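Local structure of SusD superfamily protein (Bacteroides vulgatus ATCC 8482, 3JQ0) at residues L33-D39 with F444-Y450; L194-Q199 with R453-Y459; Y207-K211 with A374-E380. The protein is not characterised in detail but, as a SusD family outer-membrane protein, probably binds sugars or related nutrients at the bacterial cell surface. All coordinates share one frame; numbering follows the deposited sequence. Where two conformers were deposited one is given.

Contact 1: residues L33-D39 with F444-Y450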
loop_
_atom_site.group_PDB
_atom_site.type_symbol
_atom_site.label_atom_id
_atom_site.label_comp_id
_atom_site.label_asym_id
_atom_site.label_seq_id
_atom_site.Cartn_x
_atom_site.Cartn_y
_atom_site.Cartn_z
ATOM N N LEU A 33 -0.738 5.926 5.903
ATOM C CA LEU A 33 -2.141 6.212 5.723
ATOM C C LEU A 33 -2.931 4.948 5.437
ATOM O O LEU A 33 -4.108 4.858 5.843
ATOM C CB LEU A 33 -2.329 7.200 4.545
ATOM C CG LEU A 33 -1.843 8.624 4.825
ATOM C CD1 LEU A 33 -1.935 9.437 3.546
ATOM C CD2 LEU A 33 -2.653 9.272 5.931
ATOM N N GLY A 34 -2.323 3.966 4.768
ATOM C CA GLY A 34 -3.086 2.840 4.278
ATOM C C GLY A 34 -3.047 1.571 5.093
ATOM O O GLY A 34 -3.853 0.672 4.814
ATOM N N GLU A 35 -2.181 1.483 6.127
ATOM C CA GLU A 35 -1.971 0.214 6.823
ATOM C C GLU A 35 -1.991 0.223 8.354
ATOM O O GLU A 35 -2.801 -0.513 8.927
ATOM C CB GLU A 35 -0.788 -0.533 6.223
ATOM C CG GLU A 35 -0.393 -1.791 6.935
ATOM C CD GLU A 35 0.645 -2.618 6.185
ATOM O OE1 GLU A 35 0.683 -2.543 4.940
ATOM O OE2 GLU A 35 1.417 -3.370 6.839
ATOM N N PRO A 36 -1.114 0.970 9.051
ATOM C CA PRO A 36 -0.927 0.706 10.480
ATOM C C PRO A 36 -2.036 1.061 11.445
ATOM O O PRO A 36 -1.916 0.663 12.611
ATOM C CB PRO A 36 0.375 1.439 10.834
ATOM C CG PRO A 36 1.074 1.631 9.551
ATOM C CD PRO A 36 -0.009 1.804 8.541
ATOM N N ARG A 37 -3.083 1.767 11.022
ATOM C CA ARG A 37 -4.240 1.932 11.914
ATOM C C ARG A 37 -5.114 0.689 12.066
ATOM O O ARG A 37 -6.000 0.682 12.906
ATOM C CB ARG A 37 -5.079 3.138 11.466
ATOM C CG ARG A 37 -4.409 4.468 11.674
ATOM C CD ARG A 37 -5.259 5.658 11.305
ATOM N NE ARG A 37 -6.401 5.703 12.207
ATOM C CZ ARG A 37 -7.411 6.559 12.097
ATOM N NH1 ARG A 37 -7.420 7.474 11.157
ATOM N NH2 ARG A 37 -8.402 6.509 12.990
ATOM N N ALA A 38 -4.869 -0.354 11.266
ATOM C CA ALA A 38 -5.650 -1.591 11.344
ATOM C C ALA A 38 -5.024 -2.530 12.371
ATOM O O ALA A 38 -4.600 -2.062 13.433
ATOM C CB ALA A 38 -5.844 -2.185 9.926
ATOM N N ASP A 39 -5.003 -3.837 12.092
ATOM C CA ASP A 39 -4.827 -4.858 13.113
ATOM C C ASP A 39 -3.487 -5.600 13.038
ATOM O O ASP A 39 -3.223 -6.490 13.865
ATOM C CB ASP A 39 -5.988 -5.861 13.075
ATOM C CG ASP A 39 -6.336 -6.413 11.698
ATOM O OD1 ASP A 39 -5.789 -5.940 10.663
ATOM O OD2 ASP A 39 -7.210 -7.328 11.672
ATOM N N PHE A 444 2.800 -4.724 4.603
ATOM C CA PHE A 444 3.834 -3.706 4.372
ATOM C C PHE A 444 3.661 -2.921 3.061
ATOM O O PHE A 444 4.522 -2.155 2.706
ATOM C CB PHE A 444 5.279 -4.271 4.495
ATOM C CG PHE A 444 5.421 -5.238 5.625
ATOM C CD1 PHE A 444 5.223 -4.841 6.943
ATOM C CD2 PHE A 444 5.667 -6.582 5.404
ATOM C CE1 PHE A 444 5.255 -5.699 7.984
ATOM C CE2 PHE A 444 5.717 -7.482 6.467
ATOM C CZ PHE A 444 5.503 -7.027 7.763
ATOM N N GLU A 445 2.512 -3.062 2.398
ATOM C CA GLU A 445 2.225 -2.375 1.163
ATOM C C GLU A 445 1.136 -1.325 1.289
ATOM O O GLU A 445 0.767 -0.708 0.301
ATOM C CB GLU A 445 1.950 -3.345 0.014
ATOM C CG GLU A 445 3.180 -4.155 -0.406
ATOM C CD GLU A 445 2.833 -5.166 -1.471
ATOM O OE1 GLU A 445 2.728 -4.711 -2.643
ATOM O OE2 GLU A 445 2.742 -6.378 -1.166
ATOM N N GLY A 446 0.638 -1.084 2.488
ATOM C CA GLY A 446 -0.231 0.088 2.657
ATOM C C GLY A 446 -1.704 -0.089 2.276
ATOM O O GLY A 446 -2.337 0.861 1.839
ATOM N N LYS A 447 -2.245 -1.290 2.468
ATOM C CA LYS A 447 -3.598 -1.611 2.007
ATOM C C LYS A 447 -4.644 -1.880 3.093
ATOM O O LYS A 447 -5.802 -1.535 2.885
ATOM C CB LYS A 447 -3.597 -2.813 1.073
ATOM C CG LYS A 447 -2.572 -2.716 -0.065
ATOM C CD LYS A 447 -2.700 -1.465 -0.931
ATOM C CE LYS A 447 -1.714 -1.469 -2.075
ATOM N NZ LYS A 447 -1.735 -0.215 -2.904
ATOM N N ARG A 448 -4.274 -2.509 4.212
ATOM C CA ARG A 448 -5.251 -3.094 5.117
ATOM C C ARG A 448 -6.228 -2.103 5.705
ATOM O O ARG A 448 -7.423 -2.441 5.846
ATOM C CB ARG A 448 -4.506 -3.873 6.220
ATOM C CG ARG A 448 -5.374 -4.476 7.302
ATOM C CD ARG A 448 -6.305 -5.570 6.840
ATOM N NE ARG A 448 -6.839 -6.261 8.002
ATOM C CZ ARG A 448 -7.667 -7.302 7.922
ATOM N NH1 ARG A 448 -8.138 -7.724 6.768
ATOM N NH2 ARG A 448 -8.008 -7.946 9.033
ATOM N N TRP A 449 -5.755 -0.937 6.153
ATOM C CA TRP A 449 -6.663 0.066 6.681
ATOM C C TRP A 449 -7.630 0.590 5.633
ATOM O O TRP A 449 -8.837 0.704 5.868
ATOM C CB TRP A 449 -5.867 1.175 7.363
ATOM C CG TRP A 449 -6.688 2.382 7.752
ATOM C CD1 TRP A 449 -6.702 3.575 7.110
ATOM C CD2 TRP A 449 -7.581 2.518 8.881
ATOM N NE1 TRP A 449 -7.525 4.470 7.749
ATOM C CE2 TRP A 449 -8.073 3.862 8.843
ATOM C CE3 TRP A 449 -7.976 1.683 9.906
ATOM C CZ2 TRP A 449 -8.963 4.327 9.780
ATOM C CZ3 TRP A 449 -8.851 2.146 10.850
ATOM C CH2 TRP A 449 -9.330 3.479 10.777
ATOM N N TYR A 450 -7.133 0.870 4.444
ATOM C CA TYR A 450 -8.006 1.318 3.373
ATOM C C TYR A 450 -9.008 0.222 3.001
ATOM O O TYR A 450 -10.146 0.544 2.651
ATOM C CB TYR A 450 -7.182 1.775 2.181
ATOM C CG TYR A 450 -6.508 3.114 2.298
ATOM C CD1 TYR A 450 -7.079 4.170 2.972
ATOM C CD2 TYR A 450 -5.333 3.389 1.609
ATOM C CE1 TYR A 450 -6.532 5.437 2.957
ATOM C CE2 TYR A 450 -4.777 4.636 1.614
ATOM C CZ TYR A 450 -5.394 5.692 2.224
ATOM O OH TYR A 450 -4.902 6.981 2.174
HETATM O O HOH W 1 -5.997 6.853 6.164
HETATM O O HOH W 2 -1.602 -3.674 3.967
#
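Arg-37 lies over the indole of Trp-449 where the end of helix 27-34 and the type I beta turn Glu-35 to Ala-38 meet the start of helix 448-455, deep in the helix-rich SusD fold. Arg-37 CB makes a CH-pi contact with the six-membered ring, and a bend at chi3 (65°) lays a guanidinium face against the rim of that ring, CZ 3.6 Å from Trp-449 CZ2 and the planes 25° apart. Asn-60 and the carbonyls of Arg-470 and Leu-472 hold the guanidinium nitrogens. Packing is tightest at Gly-34, whose CA comes within 3.2 Å of Gly-446 O and also rests on the Tyr-450 ring; a CB here would run into that carbonyl. Gly-34 O takes weak bonds from Trp-449 N and Tyr-450 N in the first turn of the helix. Extended Glu-35 reaches the preceding loop: OE1 accepts from Gly-446 N at 2.9 Å, and OE2 accepts from Phe-444 N at 3.0 Å while also bonding to Tyr-41. Within the contact, one water joins Leu-33 O to Trp-449 NE1, weakly at the indole, and a second joins Glu-35 OE1 to Lys-447 N. The looser side is Lys-447, partly exposed and barely touching 33-39; its NZ hydrogen-bonds to Ile-361 O. At the far end Arg-448 grips Asp-39 in a side-on salt bridge, carboxylate and guanidinium planes 12° apart: NE meets OD1 at 2.9 Å and NH2 meets OD2 at 2.8 Å.

Contact 2: residues L194-Q199 with R453-Y459. With SO4 (sulfate ion), chain G.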
loop_
_atom_site.group_PDB
_atom_site.type_symbol
_atom_site.label_atom_id
_atom_site.label_comp_id
_atom_site.label_asym_id
_atom_site.label_seq_id
_atom_site.Cartn_x
_atom_site.Cartn_y
_atom_site.Cartn_z
ATOM N N LEU A 194 -15.142 2.171 -6.564
ATOM C CA LEU A 194 -15.533 1.338 -5.430
ATOM C C LEU A 194 -15.865 2.184 -4.207
ATOM O O LEU A 194 -16.876 1.947 -3.522
ATOM C CB LEU A 194 -14.419 0.339 -5.061
ATOM C CG LEU A 194 -14.245 -0.902 -5.902
ATOM C CD1 LEU A 194 -13.072 -1.737 -5.357
ATOM C CD2 LEU A 194 -15.521 -1.749 -5.918
ATOM N N TRP A 195 -15.036 3.189 -3.933
ATOM C CA TRP A 195 -15.204 4.018 -2.774
ATOM C C TRP A 195 -16.506 4.828 -2.882
ATOM O O TRP A 195 -17.341 4.861 -1.967
ATOM C CB TRP A 195 -14.032 4.984 -2.596
ATOM C CG TRP A 195 -14.100 5.771 -1.336
ATOM C CD1 TRP A 195 -14.760 6.946 -1.143
ATOM C CD2 TRP A 195 -13.548 5.418 -0.067
ATOM N NE1 TRP A 195 -14.652 7.341 0.159
ATOM C CE2 TRP A 195 -13.898 6.426 0.834
ATOM C CE3 TRP A 195 -12.768 4.341 0.387
ATOM C CZ2 TRP A 195 -13.513 6.404 2.179
ATOM C CZ3 TRP A 195 -12.411 4.310 1.705
ATOM C CH2 TRP A 195 -12.758 5.355 2.580
ATOM N N SER A 196 -16.736 5.463 -4.028
ATOM C CA SER A 196 -18.010 6.189 -4.110
ATOM C C SER A 196 -19.194 5.237 -4.096
ATOM O O SER A 196 -20.217 5.557 -3.489
ATOM C CB SER A 196 -18.091 7.109 -5.299
ATOM O OG SER A 196 -18.027 6.424 -6.530
ATOM N N GLY A 197 -19.057 4.047 -4.688
ATOM C CA GLY A 197 -20.150 3.086 -4.694
ATOM C C GLY A 197 -20.539 2.634 -3.277
ATOM O O GLY A 197 -21.721 2.522 -2.962
ATOM N N ARG A 198 -19.532 2.346 -2.442
ATOM C CA ARG A 198 -19.748 1.740 -1.139
ATOM C C ARG A 198 -19.815 2.745 -0.007
ATOM O O ARG A 198 -20.593 2.532 0.940
ATOM C CB ARG A 198 -18.651 0.701 -0.910
ATOM C CG ARG A 198 -18.697 -0.055 0.412
ATOM C CD ARG A 198 -19.888 -1.016 0.485
ATOM N NE ARG A 198 -19.775 -1.768 1.728
ATOM C CZ ARG A 198 -20.271 -2.970 1.957
ATOM N NH1 ARG A 198 -20.967 -3.603 1.025
ATOM N NH2 ARG A 198 -20.010 -3.540 3.098
ATOM N N GLN A 199 -19.015 3.794 -0.088
ATOM C CA GLN A 199 -18.955 4.806 0.948
ATOM C C GLN A 199 -19.784 6.047 0.696
ATOM O O GLN A 199 -19.982 6.824 1.608
ATOM C CB GLN A 199 -17.501 5.234 1.251
ATOM C CG GLN A 199 -16.701 4.171 2.009
ATOM C CD GLN A 199 -17.354 3.921 3.353
ATOM O OE1 GLN A 199 -17.597 4.886 4.083
ATOM N NE2 GLN A 199 -17.728 2.680 3.653
ATOM N N ARG A 453 -11.735 0.283 5.753
ATOM C CA ARG A 453 -12.439 1.547 5.612
ATOM C C ARG A 453 -13.398 1.529 4.420
ATOM O O ARG A 453 -14.542 2.007 4.534
ATOM C CB ARG A 453 -11.446 2.687 5.429
ATOM C CG ARG A 453 -10.818 3.154 6.745
ATOM C CD ARG A 453 -11.691 4.169 7.452
ATOM N NE ARG A 453 -11.623 5.479 6.773
ATOM C CZ ARG A 453 -12.634 6.190 6.312
ATOM N NH1 ARG A 453 -13.885 5.738 6.375
ATOM N NH2 ARG A 453 -12.381 7.363 5.758
ATOM N N LEU A 454 -12.968 0.977 3.292
ATOM C CA LEU A 454 -13.852 0.884 2.109
ATOM C C LEU A 454 -15.141 0.163 2.456
ATOM O O LEU A 454 -16.238 0.644 2.140
ATOM C CB LEU A 454 -13.149 0.181 0.991
ATOM C CG LEU A 454 -14.026 -0.204 -0.193
ATOM C CD1 LEU A 454 -14.636 1.029 -0.939
ATOM C CD2 LEU A 454 -13.211 -1.041 -1.161
ATOM N N LEU A 455 -15.036 -0.980 3.115
ATOM C CA LEU A 455 -16.214 -1.788 3.393
ATOM C C LEU A 455 -17.087 -1.276 4.489
ATOM O O LEU A 455 -18.286 -1.608 4.528
ATOM C CB LEU A 455 -15.845 -3.269 3.572
ATOM C CG LEU A 455 -15.378 -3.962 2.285
ATOM C CD1 LEU A 455 -15.020 -5.452 2.569
ATOM C CD2 LEU A 455 -16.369 -3.847 1.128
ATOM N N GLY A 456 -16.546 -0.448 5.388
ATOM C CA GLY A 456 -17.343 0.320 6.300
ATOM C C GLY A 456 -17.129 -0.012 7.772
ATOM O O GLY A 456 -16.333 -0.897 8.116
ATOM N N TRP A 457 -17.899 0.666 8.617
ATOM C CA TRP A 457 -17.687 0.612 10.063
ATOM C C TRP A 457 -17.702 -0.828 10.593
ATOM O O TRP A 457 -16.888 -1.173 11.449
ATOM C CB TRP A 457 -18.728 1.440 10.809
ATOM C CG TRP A 457 -18.732 1.216 12.294
ATOM C CD1 TRP A 457 -19.732 0.649 13.046
ATOM C CD2 TRP A 457 -17.656 1.462 13.218
ATOM N NE1 TRP A 457 -19.358 0.569 14.362
ATOM C CE2 TRP A 457 -18.096 1.084 14.510
ATOM C CE3 TRP A 457 -16.353 1.974 13.092
ATOM C CZ2 TRP A 457 -17.297 1.161 15.631
ATOM C CZ3 TRP A 457 -15.569 2.054 14.209
ATOM C CH2 TRP A 457 -16.037 1.647 15.464
ATOM N N ASP A 458 -18.610 -1.684 10.127
ATOM C CA ASP A 458 -18.647 -3.032 10.680
ATOM C C ASP A 458 -17.312 -3.743 10.556
ATOM O O ASP A 458 -16.895 -4.438 11.479
ATOM C CB ASP A 458 -19.722 -3.848 10.017
ATOM C CG ASP A 458 -21.141 -3.310 10.298
ATOM O OD1 ASP A 458 -21.344 -2.616 11.287
ATOM O OD2 ASP A 458 -22.037 -3.699 9.532
ATOM N N TYR A 459 -16.631 -3.521 9.423
ATOM C CA TYR A 459 -15.337 -4.126 9.187
ATOM C C TYR A 459 -14.201 -3.377 9.889
ATOM O O TYR A 459 -13.309 -4.002 10.468
ATOM C CB TYR A 459 -15.075 -4.225 7.681
ATOM C CG TYR A 459 -16.092 -5.097 6.972
ATOM C CD1 TYR A 459 -15.987 -6.471 6.908
ATOM C CD2 TYR A 459 -17.269 -4.553 6.474
ATOM C CE1 TYR A 459 -16.989 -7.247 6.308
ATOM C CE2 TYR A 459 -18.260 -5.296 5.922
ATOM C CZ TYR A 459 -18.120 -6.655 5.815
ATOM O OH TYR A 459 -19.095 -7.441 5.223
HETATM S S SO4 G . -20.555 2.546 6.711
HETATM O O1 SO4 G . -19.541 2.852 7.761
HETATM O O2 SO4 G . -21.863 3.086 7.015
HETATM O O3 SO4 G . -20.024 3.070 5.503
HETATM O O4 SO4 G . -20.617 1.107 6.466
HETATM O O HOH W 3 -21.184 -6.072 4.023
#
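With CG anti to its backbone nitrogen (chi1 180°) and a bend at chi2 (69°), Arg-198 swings from the last turn of helix 182-199 to the carbonyl of Leu-455; a bend at chi2 (-62°) in Gln-199 likewise turns its amide toward Leu-454. In the helix-rich SusD fold, this helix end packs on the junction of helices 448-455 and 457-463, where Gly-456, with positive phi, is the N-cap of the second. Arg-198 NE and NH2 both bond to Leu-455 O, at 3.2 and 3.0 Å, and the oxygen lies in the guanidinium plane. One face of that guanidinium carries Leu-455 CD2. Gln-199 NE2 donates to Leu-454 O at 2.9 Å from above the carbonyl plane. Beside these polar contacts, Leu-454 CD1 presses on Trp-195 CA at 3.6 Å, and the indole presents its CH2 edge to a face of the Arg-453 guanidinium, which is held by Arg-120 O. A sulfate, probably from the crystallisation liquor, sits at the start of helix 457-463: its O3 accepts from Gln-199 NE2 and its O1 from Trp-457 N. A water accepts from Arg-198 NH2 and is hydrogen-bonded to Tyr-459 OH at 2.8 Å.

Contact 3: residues Y207-K211 with A374-E380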
loop_
_atom_site.group_PDB
_atom_site.type_symbol
_atom_site.label_atom_id
_atom_site.label_comp_id
_atom_site.label_asym_id
_atom_site.label_seq_id
_atom_site.Cartn_x
_atom_site.Cartn_y
_atom_site.Cartn_z
ATOM N N TYR A 207 -20.117 0.433 -8.953
ATOM C CA TYR A 207 -19.403 -0.861 -8.947
ATOM C C TYR A 207 -19.158 -1.363 -10.358
ATOM O O TYR A 207 -18.095 -1.934 -10.640
ATOM C CB TYR A 207 -20.190 -1.882 -8.136
ATOM C CG TYR A 207 -20.416 -1.534 -6.677
ATOM C CD1 TYR A 207 -19.522 -0.758 -5.933
ATOM C CD2 TYR A 207 -21.566 -1.977 -6.038
ATOM C CE1 TYR A 207 -19.735 -0.522 -4.599
ATOM C CE2 TYR A 207 -21.825 -1.721 -4.698
ATOM C CZ TYR A 207 -20.882 -0.998 -3.990
ATOM O OH TYR A 207 -21.035 -0.728 -2.639
ATOM N N THR A 208 -20.110 -1.141 -11.264
ATOM C CA THR A 208 -19.918 -1.518 -12.660
ATOM C C THR A 208 -18.787 -0.741 -13.312
ATOM O O THR A 208 -17.930 -1.288 -13.995
ATOM C CB THR A 208 -21.237 -1.372 -13.456
ATOM O OG1 THR A 208 -22.190 -2.276 -12.918
ATOM C CG2 THR A 208 -21.039 -1.580 -14.933
ATOM N N ILE A 209 -18.747 0.578 -13.082
ATOM C CA ILE A 209 -17.626 1.389 -13.576
ATOM C C ILE A 209 -16.301 0.872 -13.026
ATOM O O ILE A 209 -15.314 0.764 -13.738
ATOM C CB ILE A 209 -17.856 2.899 -13.282
ATOM C CG1 ILE A 209 -19.080 3.391 -14.084
ATOM C CG2 ILE A 209 -16.625 3.704 -13.611
ATOM C CD1 ILE A 209 -19.614 4.705 -13.597
ATOM N N ALA A 210 -16.282 0.598 -11.735
ATOM C CA ALA A 210 -15.073 0.071 -11.113
ATOM C C ALA A 210 -14.626 -1.245 -11.735
ATOM O O ALA A 210 -13.441 -1.420 -12.054
ATOM C CB ALA A 210 -15.285 -0.103 -9.590
ATOM N N LYS A 211 -15.561 -2.184 -11.864
ATOM C CA LYS A 211 -15.274 -3.481 -12.470
ATOM C C LYS A 211 -14.639 -3.288 -13.837
ATOM O O LYS A 211 -13.638 -3.897 -14.183
ATOM C CB LYS A 211 -16.554 -4.304 -12.587
ATOM C CG LYS A 211 -16.371 -5.619 -13.328
ATOM C CD LYS A 211 -17.636 -6.437 -13.419
ATOM C CE LYS A 211 -18.741 -5.775 -14.160
ATOM N NZ LYS A 211 -19.829 -6.707 -14.596
ATOM N N ALA A 374 -15.229 -5.816 -6.687
ATOM C CA ALA A 374 -16.254 -5.183 -7.501
ATOM C C ALA A 374 -17.278 -6.230 -7.933
ATOM O O ALA A 374 -18.487 -5.989 -7.880
ATOM C CB ALA A 374 -15.619 -4.501 -8.719
ATOM N N LYS A 375 -16.807 -7.397 -8.384
ATOM C CA LYS A 375 -17.695 -8.465 -8.747
ATOM C C LYS A 375 -18.608 -8.860 -7.590
ATOM O O LYS A 375 -19.835 -8.914 -7.737
ATOM C CB LYS A 375 -16.895 -9.652 -9.241
ATOM C CG LYS A 375 -16.408 -9.494 -10.684
ATOM C CD LYS A 375 -15.649 -10.738 -11.179
ATOM C CE LYS A 375 -15.300 -10.641 -12.648
ATOM N NZ LYS A 375 -14.730 -11.917 -13.189
ATOM N N VAL A 376 -18.056 -9.120 -6.423
ATOM C CA VAL A 376 -18.874 -9.532 -5.281
ATOM C C VAL A 376 -19.949 -8.508 -4.953
ATOM O O VAL A 376 -21.088 -8.832 -4.664
ATOM C CB VAL A 376 -18.005 -9.854 -4.040
ATOM C CG1 VAL A 376 -18.847 -9.993 -2.777
ATOM C CG2 VAL A 376 -17.188 -11.091 -4.295
ATOM N N LEU A 377 -19.557 -7.233 -4.979
ATOM C CA LEU A 377 -20.482 -6.152 -4.682
ATOM C C LEU A 377 -21.645 -6.095 -5.654
ATOM O O LEU A 377 -22.727 -5.633 -5.307
ATOM C CB LEU A 377 -19.741 -4.822 -4.529
ATOM C CG LEU A 377 -18.824 -4.728 -3.325
ATOM C CD1 LEU A 377 -17.854 -3.595 -3.427
ATOM C CD2 LEU A 377 -19.662 -4.649 -2.036
ATOM N N LEU A 378 -21.410 -6.537 -6.886
ATOM C CA LEU A 378 -22.415 -6.704 -7.941
ATOM C C LEU A 378 -23.094 -8.054 -7.938
ATOM O O LEU A 378 -23.995 -8.245 -8.750
ATOM C CB LEU A 378 -21.718 -6.533 -9.297
ATOM C CG LEU A 378 -21.322 -5.106 -9.620
ATOM C CD1 LEU A 378 -20.350 -5.042 -10.765
ATOM C CD2 LEU A 378 -22.561 -4.205 -9.867
ATOM N N GLY A 379 -22.790 -8.947 -7.013
ATOM C CA GLY A 379 -23.375 -10.259 -6.962
ATOM C C GLY A 379 -22.716 -11.282 -7.869
ATOM O O GLY A 379 -23.209 -12.387 -7.984
ATOM N N GLU A 380 -21.605 -10.935 -8.495
ATOM C CA GLU A 380 -20.899 -11.825 -9.400
ATOM C C GLU A 380 -19.872 -12.713 -8.681
ATOM O O GLU A 380 -19.461 -12.439 -7.556
ATOM C CB GLU A 380 -20.203 -11.021 -10.493
ATOM C CG GLU A 380 -21.149 -10.177 -11.348
ATOM C CD GLU A 380 -20.376 -9.448 -12.474
ATOM O OE1 GLU A 380 -19.407 -9.993 -13.032
ATOM O OE2 GLU A 380 -20.704 -8.295 -12.792
#
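Tyr-207 offers a flat face, and Leu-377 sets its bump upon it: CB stands 3.8 Å from the ring centroid, 15° off the normal, in a CH-pi contact. The leucine runs on across the ring, its CD1 reaching Tyr-207 CE1 at 3.8 Å. Leu-378 packs on the same side of the tyrosine but against its CB, in the hollow framed by Tyr-207, Thr-208 and Lys-211, with CG 3.7 Å from Tyr-207 CB, CD2 3.6 Å from Thr-208 OG1 and CD1 against Lys-211 CE. One turn earlier, Ala-374 is a small bump where the backbones come nearest. Its methyl touches Lys-211 CA at 3.9 Å and faces the methyl of Ala-210, which lets helix 364-377 lie close against helix 204-217. Lys-211, with CG anti to the backbone nitrogen (chi1 175°) and a bend at chi3, closes the rim over Leu-378 and points NZ at Glu-380. That salt bridge, 2.6 Å from Lys-211 NZ to Glu-380 OE2, rests on one of two glutamate conformers, so its permanence is doubtful. Were Tyr-207 an alanine, Leu-377 CB and CD1 would probably lose the ring face they lie on, leaving a gap between the two helices. Gly-379, with positive phi in a Schellman motif, first leaves helical angles and turns the chain toward Glu-380. Around this side-by-side helix pair of the SusD fold, whose sequence families fall in the TPR clan, helix 182-199 lies against Tyr-207 and Leu-377 through Arg-198, helix 430-441 packs on Val-376, and Lys-375 reaches Glu-385 in helix 383-394.

From the N terminus, the chain leaves helix 27-34 through the first segment of contact 1, and some 400 residues pass before 444-450 closes that loop. Inside it, helix 182-199 opens contact 2 and helix 204-217, next in the chain, opens contact 3. Contact 3 closes first, at the end of helix 364-377, and so nests within both other loops. Contact 1 closes next; contact 2 then closes along the same helix 448-455 and beyond, so contacts 1 and 2 cross. Contacts 2 and 3 touch, Tyr-207 OH lying 3.2 Å from Arg-198 CA, whereas contacts 1 and 3 stay about 11 Å apart at their nearest atoms. Helix 448-455 thus ties N-terminal and middle helices together.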